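Local coordinates for SusD-like protein BACOVA_02651 (Bacteroides ovatus, PDB 5E75) that binds polysaccharide at the cell surface and probably captures xyloglucan before its transport into the periplasm for degradation, at residues 266-271 with 303-308; 313-316 with 320-323; 333-336 with 341-344. All blocks are in the same frame, centred on the assembly; numbering follows the deposited sequence.

Contact 1. Residues 266-271 with 303-308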
loop_
_atom_site.group_PDB
_atom_site.type_symbol
_atom_site.label_atom_id
_atom_site.label_comp_id
_atom_site.label_asym_id
_atom_site.label_seq_id
_atom_site.Cartn_x
_atom_site.Cartn_y
_atom_site.Cartn_z
ATOM N N LEU A 266 -7.455 -0.181 13.767
ATOM C CA LEU A 266 -7.206 -1.511 13.210
ATOM C C LEU A 266 -7.515 -2.624 14.213
ATOM O O LEU A 266 -8.038 -3.673 13.843
ATOM C CB LEU A 266 -5.754 -1.642 12.753
ATOM C CG LEU A 266 -5.274 -0.667 11.665
ATOM C CD1 LEU A 266 -3.801 -0.901 11.368
ATOM C CD2 LEU A 266 -6.107 -0.801 10.402
ATOM N N ALA A 267 -7.211 -2.390 15.487
ATOM C CA ALA A 267 -7.366 -3.410 16.522
ATOM C C ALA A 267 -8.820 -3.534 16.994
ATOM O O ALA A 267 -9.448 -2.545 17.337
ATOM C CB ALA A 267 -6.431 -3.119 17.718
ATOM N N PHE A 268 -9.328 -4.764 17.015
ATOM C CA PHE A 268 -10.747 -5.029 17.270
ATOM C C PHE A 268 -11.090 -5.151 18.758
ATOM O O PHE A 268 -12.261 -5.015 19.134
ATOM C CB PHE A 268 -11.194 -6.315 16.548
ATOM C CG PHE A 268 -10.823 -7.585 17.260
ATOM C CD1 PHE A 268 -9.535 -8.098 17.194
ATOM C CD2 PHE A 268 -11.773 -8.282 17.987
ATOM C CE1 PHE A 268 -9.205 -9.284 17.843
ATOM C CE2 PHE A 268 -11.446 -9.458 18.636
ATOM C CZ PHE A 268 -10.159 -9.956 18.566
ATOM N N SER A 269 -10.087 -5.411 19.584
ATOM C CA SER A 269 -10.317 -5.691 20.999
ATOM C C SER A 269 -9.079 -5.458 21.841
ATOM O O SER A 269 -7.955 -5.736 21.410
ATOM C CB SER A 269 -10.732 -7.140 21.180
ATOM O OG SER A 269 -10.757 -7.465 22.571
ATOM N N THR A 270 -9.288 -4.980 23.063
ATOM C CA THR A 270 -8.190 -4.805 23.999
ATOM C C THR A 270 -7.476 -6.111 24.321
ATOM O O THR A 270 -6.354 -6.094 24.829
ATOM C CB THR A 270 -8.667 -4.168 25.310
ATOM O OG1 THR A 270 -9.686 -5.001 25.893
ATOM C CG2 THR A 270 -9.231 -2.801 25.056
ATOM N N GLU A 271 -8.090 -7.244 24.000
ATOM C CA GLU A 271 -7.446 -8.522 24.242
ATOM C C GLU A 271 -6.195 -8.733 23.377
ATOM O O GLU A 271 -5.376 -9.597 23.693
ATOM C CB GLU A 271 -8.440 -9.668 24.039
ATOM C CG GLU A 271 -8.795 -9.972 22.591
ATOM C CD GLU A 271 -10.132 -10.702 22.434
ATOM O OE1 GLU A 271 -11.182 -10.126 22.806
ATOM O OE2 GLU A 271 -10.147 -11.848 21.934
ATOM N N THR A 303 -2.386 -11.893 8.489
ATOM C CA THR A 303 -3.184 -10.790 7.961
ATOM C C THR A 303 -4.509 -10.588 8.717
ATOM O O THR A 303 -4.859 -9.440 9.064
ATOM C CB THR A 303 -3.425 -10.943 6.440
ATOM O OG1 THR A 303 -2.167 -11.131 5.784
ATOM C CG2 THR A 303 -4.073 -9.716 5.873
ATOM N N PHE A 304 -5.236 -11.679 8.954
ATOM C CA PHE A 304 -6.511 -11.651 9.685
ATOM C C PHE A 304 -6.559 -12.740 10.737
ATOM O O PHE A 304 -6.100 -13.850 10.505
ATOM C CB PHE A 304 -7.703 -11.882 8.736
ATOM C CG PHE A 304 -7.788 -10.887 7.626
ATOM C CD1 PHE A 304 -8.207 -9.584 7.867
ATOM C CD2 PHE A 304 -7.417 -11.247 6.337
ATOM C CE1 PHE A 304 -8.251 -8.652 6.832
ATOM C CE2 PHE A 304 -7.466 -10.336 5.303
ATOM C CZ PHE A 304 -7.881 -9.021 5.546
ATOM N N PHE A 305 -7.167 -12.427 11.876
ATOM C CA PHE A 305 -7.538 -13.439 12.871
ATOM C C PHE A 305 -8.708 -14.244 12.307
ATOM O O PHE A 305 -9.629 -13.661 11.760
ATOM C CB PHE A 305 -7.990 -12.777 14.167
ATOM C CG PHE A 305 -6.910 -12.000 14.887
ATOM C CD1 PHE A 305 -5.923 -12.662 15.610
ATOM C CD2 PHE A 305 -6.902 -10.602 14.892
ATOM C CE1 PHE A 305 -4.952 -11.961 16.296
ATOM C CE2 PHE A 305 -5.922 -9.910 15.583
ATOM C CZ PHE A 305 -4.960 -10.590 16.288
ATOM N N THR A 306 -8.688 -15.570 12.431
ATOM C CA THR A 306 -9.878 -16.379 12.191
ATOM C C THR A 306 -9.959 -17.419 13.296
ATOM O O THR A 306 -8.968 -17.693 13.963
ATOM C CB THR A 306 -9.891 -17.063 10.806
ATOM O OG1 THR A 306 -8.734 -17.893 10.653
ATOM C CG2 THR A 306 -9.951 -16.021 9.667
ATOM N N LYS A 307 -11.150 -17.972 13.497
ATOM C CA LYS A 307 -11.437 -18.786 14.677
ATOM C C LYS A 307 -10.420 -19.901 14.907
ATOM O O LYS A 307 -10.170 -20.718 14.022
ATOM C CB LYS A 307 -12.828 -19.385 14.551
ATOM C CG LYS A 307 -13.314 -20.048 15.840
ATOM C CD LYS A 307 -14.767 -20.453 15.716
ATOM C CE LYS A 307 -15.347 -20.796 17.076
ATOM N NZ LYS A 307 -16.770 -21.201 16.960
ATOM N N GLY A 308 -9.867 -19.937 16.111
ATOM C CA GLY A 308 -8.934 -20.982 16.487
ATOM C C GLY A 308 -7.483 -20.727 16.113
ATOM O O GLY A 308 -6.603 -21.493 16.501
#
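The Phe268 ring has Ser269 CB on one face, 3.5 Å above the plane and shifted toward the rim, and meets the Phe305 ring obliquely across the contact. Centroids 5.7 Å apart and planes at 59° place the pair outside both the offset and the T-shaped classes. A single Phe268 atom, CE1, sits against the CD2-CE2 bond of Phe305, 4.0 Å from both carbons, which is ordinary apolar packing. Phe305 has a second aromatic partner, Tyr311, whose ring it meets edge-to-face, and Phe268 rests on Pro329. The Phe268 CB already points toward 303-308, and with CG between the backbone N and the carbonyl carbon (chi1 80°) the CE1 corner is brought to Phe305. Beyond Phe268, Glu271 N donates to Ser269 OG over 3.0 Å, nearly straight at 170°, while the same OG donates to Glu271 OE1 at 2.7 Å, on the anti side and tilted out of the carboxylate plane. Accepting one bond and giving one probably fixes the hydroxyl's rotation. Ser269 to Glu271 form an ST turn in the loop after helix 263-266, and an aromatic pair joins that loop to the one between helix 297-303 and strand 310-311.

Contact 2. Residues 313-316 with 320-323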
loop_
_atom_site.group_PDB
_atom_site.type_symbol
_atom_site.label_atom_id
_atom_site.label_comp_id
_atom_site.label_asym_id
_atom_site.label_seq_id
_atom_site.Cartn_x
_atom_site.Cartn_y
_atom_site.Cartn_z
ATOM N N TYR A 313 3.240 -14.975 19.590
ATOM C CA TYR A 313 3.933 -13.699 19.759
ATOM C C TYR A 313 2.998 -12.533 20.112
ATOM O O TYR A 313 3.426 -11.370 20.162
ATOM C CB TYR A 313 4.746 -13.397 18.490
ATOM C CG TYR A 313 3.949 -13.293 17.199
ATOM C CD1 TYR A 313 3.710 -14.407 16.404
ATOM C CD2 TYR A 313 3.474 -12.072 16.763
ATOM C CE1 TYR A 313 2.990 -14.309 15.214
ATOM C CE2 TYR A 313 2.750 -11.964 15.585
ATOM C CZ TYR A 313 2.510 -13.083 14.815
ATOM O OH TYR A 313 1.805 -12.945 13.630
ATOM N N ILE A 314 1.731 -12.868 20.364
ATOM C CA ILE A 314 0.732 -11.936 20.865
ATOM C C ILE A 314 0.287 -12.463 22.236
ATOM O O ILE A 314 0.123 -13.664 22.393
ATOM C CB ILE A 314 -0.487 -11.862 19.900
ATOM C CG1 ILE A 314 -0.052 -11.434 18.488
ATOM C CG2 ILE A 314 -1.561 -10.924 20.452
ATOM C CD1 ILE A 314 0.516 -10.016 18.406
ATOM N N CYS A 315 0.118 -11.573 23.216
ATOM C CA CYS A 315 -0.192 -11.976 24.593
ATOM C C CYS A 315 0.847 -12.965 25.086
ATOM O O CYS A 315 0.514 -14.025 25.633
ATOM C CB CYS A 315 -1.579 -12.602 24.695
ATOM S SG CYS A 315 -2.864 -11.511 24.119
ATOM N N ILE A 316 2.107 -12.605 24.905
ATOM C CA ILE A 316 3.223 -13.497 25.217
ATOM C C ILE A 316 3.242 -13.869 26.708
ATOM O O ILE A 316 3.554 -15.012 27.050
ATOM C CB ILE A 316 4.575 -12.862 24.820
ATOM C CG1 ILE A 316 4.666 -12.667 23.295
ATOM C CG2 ILE A 316 5.744 -13.711 25.305
ATOM C CD1 ILE A 316 5.885 -11.874 22.840
ATOM N N GLY A 320 0.710 -16.821 24.723
ATOM C CA GLY A 320 0.224 -16.670 23.364
ATOM C C GLY A 320 -1.270 -16.407 23.345
ATOM O O GLY A 320 -1.927 -16.437 24.382
ATOM N N TYR A 321 -1.804 -16.147 22.157
ATOM C CA TYR A 321 -3.187 -15.743 21.973
ATOM C C TYR A 321 -3.891 -16.613 20.944
ATOM O O TYR A 321 -3.366 -16.858 19.848
ATOM C CB TYR A 321 -3.257 -14.285 21.484
ATOM C CG TYR A 321 -4.652 -13.828 21.115
ATOM C CD1 TYR A 321 -5.576 -13.502 22.086
ATOM C CD2 TYR A 321 -5.048 -13.741 19.795
ATOM C CE1 TYR A 321 -6.854 -13.102 21.743
ATOM C CE2 TYR A 321 -6.302 -13.341 19.449
ATOM C CZ TYR A 321 -7.214 -13.026 20.415
ATOM O OH TYR A 321 -8.473 -12.628 20.043
ATOM N N THR A 322 -5.094 -17.062 21.290
ATOM C CA THR A 322 -5.963 -17.759 20.366
ATOM C C THR A 322 -7.197 -16.903 20.139
ATOM O O THR A 322 -7.870 -16.510 21.086
ATOM C CB THR A 322 -6.414 -19.109 20.941
ATOM O OG1 THR A 322 -5.267 -19.929 21.177
ATOM C CG2 THR A 322 -7.340 -19.819 19.989
ATOM N N TYR A 323 -7.511 -16.622 18.878
ATOM C CA TYR A 323 -8.740 -15.915 18.558
ATOM C C TYR A 323 -9.920 -16.868 18.676
ATOM O O TYR A 323 -9.939 -17.917 18.038
ATOM C CB TYR A 323 -8.672 -15.334 17.140
ATOM C CG TYR A 323 -9.959 -14.681 16.691
ATOM C CD1 TYR A 323 -10.390 -13.490 17.257
ATOM C CD2 TYR A 323 -10.737 -15.245 15.694
ATOM C CE1 TYR A 323 -11.583 -12.897 16.848
ATOM C CE2 TYR A 323 -11.899 -14.650 15.269
ATOM C CZ TYR A 323 -12.328 -13.480 15.848
ATOM O OH TYR A 323 -13.499 -12.904 15.433
#
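Tyr321 presents its CB and CD1 to Cys315 SG, which lies 3.8 Å from Tyr321 CB and 3.9 Å from Tyr321 CD1. The sulfur is 4.9 Å from the centroid of the Tyr321 ring and 57° off its normal, so this sulfur-aromatic contact is oblique. Ile314 crosses the base of the same tyrosine with its CG2 branch, 3.9 Å from Tyr321 CB, while its longer branch leads away. Tyr321 CG is anti to the backbone N (chi1 173°), which carries the ring on past both residues to its polar partner, Glu271. These residues belong to a beta-hairpin: strands 310-311 and 321-322 pair antiparallel, and 313-316 lies in the long loop between them. Inside that loop Gly320 N donates to Cys315 O at 2.9 Å, a bent bond with the donor 45° out of the carbonyl plane, away from either lone pair. Gly320 CA adds a CA-H...O contact to Ile314 O at 3.2 Å. The backbone N atoms of Cys315 and Ile316 are both hydrogen-bonded to the carboxylate of Asp340.

Contact 3. Residues 333-336 with 341-344; sequences GVPG and DNDG
Asn342 and Pro335 make nearly all of this contact, a side-chain amide reaching a backbone carbonyl between segments whose nearest CA atoms, those of Pro335 and Asn342, are still 7.7 Å apart. Along 341-344, Asp341 comes first: its left-handed backbone angles bend the chain just ahead of the asparagine, and its side chain turns to Ile316 rather than to 333-336. Asn342 follows, with CG anti to the carbonyl carbon and beside the backbone N (chi1 -71°), a setting that carries the amide over to the proline. Its ND2 donates to Pro335 O at 3.0 Å along a nearly straight N-H (165°). The carbonyl oxygen lies almost exactly in the amide plane of Asn342, yet seen from Pro335 the donor stands 66° out of the carbonyl plane and so uses no lone pair. The same ND2 also donates to Gly337 O, its stronger partner, so one nitrogen serves two carbonyls of the preceding chain. Asn342 OD1 lies 4.0 Å from Pro335 CB, and Asn342 ND2 the same distance from Gly336 C, both at packing range. A leucine here would probably leave the carbonyls of Pro335 and Gly337 without their shared donor and the 341-344 arm less firmly tied to 333-336. Asp343, again left-handed, directs its carboxylate elsewhere, to a salt bridge with Lys237 and a hydrogen bond with Tyr236, whose side chain also touches Asn342. Gly344, likewise at positive phi, bonds through its backbone to Pro338. The result is a buried contact within an irregular loop whose 341-344 arm is otherwise largely at the surface, part of the connection between strands 321-322 and 355-359, in which an asparagine amide bridges main-chain carbonyls.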
loop_
_atom_site.group_PDB
_atom_site.type_symbol
_atom_site.label_atom_id
_atom_site.label_comp_id
_atom_site.label_asym_id
_atom_site.label_seq_id
_atom_site.Cartn_x
_atom_site.Cartn_y
_atom_site.Cartn_z
ATOM N N GLY A 333 -0.795 -5.078 11.241
ATOM C CA GLY A 333 -0.910 -3.740 11.800
ATOM C C GLY A 333 -1.344 -3.729 13.259
ATOM O O GLY A 333 -1.459 -2.656 13.857
ATOM N N VAL A 334 -1.573 -4.908 13.832
ATOM C CA VAL A 334 -2.015 -5.061 15.217
ATOM C C VAL A 334 -0.912 -5.885 15.884
ATOM O O VAL A 334 -0.925 -7.119 15.847
ATOM C CB VAL A 334 -3.391 -5.762 15.254
ATOM C CG1 VAL A 334 -3.831 -6.045 16.695
ATOM C CG2 VAL A 334 -4.411 -4.905 14.558
ATOM N N PRO A 335 0.076 -5.206 16.477
ATOM C CA PRO A 335 1.305 -5.889 16.896
ATOM C C PRO A 335 1.267 -6.469 18.310
ATOM O O PRO A 335 2.284 -6.987 18.793
ATOM C CB PRO A 335 2.343 -4.779 16.809
ATOM C CG PRO A 335 1.590 -3.563 17.198
ATOM C CD PRO A 335 0.215 -3.741 16.576
ATOM N N GLY A 336 0.111 -6.384 18.957
ATOM C CA GLY A 336 -0.025 -6.861 20.321
ATOM C C GLY A 336 0.053 -5.737 21.335
ATOM O O GLY A 336 -0.078 -4.552 21.008
ATOM N N ASP A 341 7.066 -7.924 22.892
ATOM C CA ASP A 341 8.286 -7.561 22.180
ATOM C C ASP A 341 8.132 -6.208 21.477
ATOM O O ASP A 341 8.706 -5.990 20.409
ATOM C CB ASP A 341 8.724 -8.673 21.205
ATOM C CG ASP A 341 9.126 -9.961 21.918
ATOM O OD1 ASP A 341 9.523 -9.910 23.112
ATOM O OD2 ASP A 341 9.070 -11.027 21.275
ATOM N N ASN A 342 7.365 -5.299 22.079
ATOM C CA ASN A 342 7.174 -3.953 21.528
ATOM C C ASN A 342 7.850 -2.840 22.337
ATOM O O ASN A 342 7.655 -1.663 22.055
ATOM C CB ASN A 342 5.681 -3.654 21.378
ATOM C CG ASN A 342 5.050 -4.450 20.255
ATOM O OD1 ASN A 342 5.609 -4.516 19.153
ATOM N ND2 ASN A 342 3.914 -5.080 20.523
ATOM N N ASP A 343 8.627 -3.234 23.345
ATOM C CA ASP A 343 9.429 -2.284 24.149
ATOM C C ASP A 343 8.572 -1.177 24.757
ATOM O O ASP A 343 9.027 -0.045 24.915
ATOM C CB ASP A 343 10.572 -1.677 23.312
ATOM C CG ASP A 343 11.633 -2.699 22.927
ATOM O OD1 ASP A 343 11.835 -3.684 23.671
ATOM O OD2 ASP A 343 12.283 -2.504 21.876
ATOM N N GLY A 344 7.332 -1.518 25.095
ATOM C CA GLY A 344 6.405 -0.583 25.697
ATOM C C GLY A 344 5.762 0.389 24.729
ATOM O O GLY A 344 4.977 1.238 25.148
#

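In the fold
The three contacts follow one another along the chain, and all belong to its SusD-family part. Contacts 1 and 2 have centres about 10 Å apart and are joined by two probable hydrogen bonds, Glu271 OE2 to Tyr321 OH at 2.6 Å and Gly308 N to Tyr323 O at 2.8 Å. Contacts 2 and 3, centres about 11 Å apart, meet by packing, with Ile314 CD1 3.5 Å from Pro335 O. Contacts 1 and 3, centres about 14 Å apart, likewise meet by packing alone, Leu266 CD1 3.8 Å from Gly333 O and Ala267 CA 3.9 Å from Val334 CG2. Together they make a continuous set of packed loops and a hairpin on one side of the chain's centre.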